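Local coordinates for platelet inhibitor (Ancylostoma caninum, PDB 4TPV), which inhibits platelet aggregation and adhesion as a secreted hookworm toxin, possibly by binding the integrins that recognise fibrinogen and collagen, at residues A[17-22]-A[120-125]. Sequence-based numbering, arbitrary orientation.
Sequences EMFTEL and LGCAVV
Phe19 and Thr20, on one turn of helix 13-34, face Leu120 and Cys122 of strand 119-127; the axes of segments 17-22 and 120-125 approach to 9.2 Å, their N-to-C directions 132° apart. No hydrogen bond joins the segments, and the contact is carried almost wholly by side chains. Phe19 turns one ring face to Cys122, and both side-chain atoms of the cysteine lie over it: CB is 4.1 Å from the centroid and 9° off the ring normal, a CH-pi contact, while SG is displaced toward the rim and comes within 3.9 Å of Phe19 CD1, making a sulfur-aromatic contact. The same sulfur is held by the disulfide to Cys135 on the adjacent, antiparallel strand 130-138. The contact lies in the alpha-beta-alpha sandwich of the CAP superfamily, in which helices pack on both faces of a central sheet: the first side-chain bonds of Leu120, Cys122 and Val124 point to the side of helix 13-34, whereas Ala123 turns the other way onto helix 46-56. Pro81 and Val133 also touch Phe19. At the other end of the contact, Leu120 reaches the helix with both methyls, CD1 lying 4.2 Å from Phe19 O and CD2 4.0 Å from Thr20 OG1. That hydroxyl stands beside its own backbone N (chi1 -52°), where it hydrogen-bonds to Arg16 O one turn back while its oxygen rests against the leucine methyl.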
loop_
_atom_site.group_PDB
_atom_site.type_symbol
_atom_site.label_atom_id
_atom_site.label_comp_id
_atom_site.label_asym_id
_atom_site.label_seq_id
_atom_site.Cartn_x
_atom_site.Cartn_y
_atom_site.Cartn_z
ATOM N N GLU A 17 3.570 9.383 7.446
ATOM C CA GLU A 17 2.151 9.668 7.575
ATOM C C GLU A 17 1.523 9.977 6.211
ATOM O O GLU A 17 0.429 9.501 5.913
ATOM C CB GLU A 17 1.934 10.834 8.553
ATOM C CG GLU A 17 0.503 10.990 9.014
ATOM C CD GLU A 17 0.363 12.050 10.098
ATOM O OE1 GLU A 17 1.078 13.075 10.028
ATOM O OE2 GLU A 17 -0.449 11.851 11.028
ATOM N N MET A 18 2.220 10.734 5.370
ATOM C CA MET A 18 1.711 11.055 4.045
ATOM C C MET A 18 1.522 9.762 3.259
ATOM O O MET A 18 0.489 9.559 2.662
ATOM C CB MET A 18 2.636 12.016 3.300
ATOM C CG MET A 18 2.619 13.436 3.864
ATOM S SD MET A 18 3.969 14.391 3.147
ATOM C CE MET A 18 3.882 15.903 4.125
ATOM N N PHE A 19 2.495 8.862 3.308
ATOM C CA PHE A 19 2.352 7.596 2.592
ATOM C C PHE A 19 1.138 6.809 3.082
ATOM O O PHE A 19 0.366 6.272 2.284
ATOM C CB PHE A 19 3.611 6.740 2.756
ATOM C CG PHE A 19 4.683 7.009 1.734
ATOM C CD1 PHE A 19 4.507 6.658 0.410
ATOM C CD2 PHE A 19 5.895 7.550 2.117
ATOM C CE1 PHE A 19 5.519 6.880 -0.524
ATOM C CE2 PHE A 19 6.902 7.769 1.193
ATOM C CZ PHE A 19 6.710 7.428 -0.139
ATOM N N THR A 20 0.981 6.724 4.395
ATOM C CA THR A 20 -0.083 5.911 4.977
ATOM C C THR A 20 -1.460 6.488 4.647
ATOM O O THR A 20 -2.360 5.764 4.232
ATOM C CB THR A 20 0.079 5.808 6.489
ATOM O OG1 THR A 20 1.418 5.374 6.784
ATOM C CG2 THR A 20 -0.946 4.820 7.077
ATOM N N GLU A 21 -1.616 7.796 4.834
ATOM C CA GLU A 21 -2.899 8.432 4.540
ATOM C C GLU A 21 -3.275 8.325 3.069
ATOM O O GLU A 21 -4.457 8.102 2.726
ATOM C CB GLU A 21 -2.876 9.905 4.954
ATOM C CG GLU A 21 -4.260 10.580 4.933
ATOM C CD GLU A 21 -4.746 10.980 3.545
ATOM O OE1 GLU A 21 -3.911 11.302 2.671
ATOM O OE2 GLU A 21 -5.980 10.964 3.331
ATOM N N LEU A 22 -2.294 8.512 2.188
ATOM C CA LEU A 22 -2.542 8.422 0.752
ATOM C C LEU A 22 -3.063 7.032 0.382
ATOM O O LEU A 22 -4.089 6.894 -0.292
ATOM C CB LEU A 22 -1.269 8.739 -0.024
ATOM C CG LEU A 22 -1.463 9.104 -1.489
ATOM C CD1 LEU A 22 -2.261 10.417 -1.575
ATOM C CD2 LEU A 22 -0.091 9.258 -2.134
ATOM N N LEU A 120 2.021 -1.272 5.603
ATOM C CA LEU A 120 3.025 -0.888 4.617
ATOM C C LEU A 120 4.220 -0.239 5.302
ATOM O O LEU A 120 4.113 0.290 6.415
ATOM C CB LEU A 120 2.453 0.082 3.561
ATOM C CG LEU A 120 2.423 1.560 3.983
ATOM C CD1 LEU A 120 2.149 2.450 2.771
ATOM C CD2 LEU A 120 1.381 1.794 5.064
ATOM N N GLY A 121 5.354 -0.284 4.618
ATOM C CA GLY A 121 6.531 0.462 5.032
ATOM C C GLY A 121 7.252 0.862 3.772
ATOM O O GLY A 121 7.278 0.090 2.818
ATOM N N CYS A 122 7.854 2.051 3.768
ATOM C CA CYS A 122 8.425 2.600 2.530
ATOM C C CYS A 122 9.858 3.115 2.695
ATOM O O CYS A 122 10.339 3.307 3.808
ATOM C CB CYS A 122 7.526 3.717 1.998
ATOM S SG CYS A 122 5.821 3.198 1.635
ATOM N N ALA A 123 10.533 3.339 1.568
ATOM C CA ALA A 123 11.936 3.735 1.549
ATOM C C ALA A 123 12.173 4.674 0.369
ATOM O O ALA A 123 11.548 4.537 -0.690
ATOM C CB ALA A 123 12.845 2.504 1.453
ATOM N N VAL A 124 13.045 5.648 0.566
ATOM C CA VAL A 124 13.401 6.601 -0.472
ATOM C C VAL A 124 14.916 6.614 -0.584
ATOM O O VAL A 124 15.602 6.884 0.404
ATOM C CB VAL A 124 12.866 8.001 -0.138
ATOM C CG1 VAL A 124 13.330 9.005 -1.188
ATOM C CG2 VAL A 124 11.337 7.976 -0.045
ATOM N N VAL A 125 15.456 6.309 -1.765
ATOM C CA VAL A 125 16.903 6.221 -1.920
ATOM C C VAL A 125 17.322 6.823 -3.248
ATOM O O VAL A 125 16.501 6.943 -4.150
ATOM C CB VAL A 125 17.405 4.774 -1.856
ATOM C CG1 VAL A 125 17.026 4.107 -0.526
ATOM C CG2 VAL A 125 16.860 3.979 -3.015
#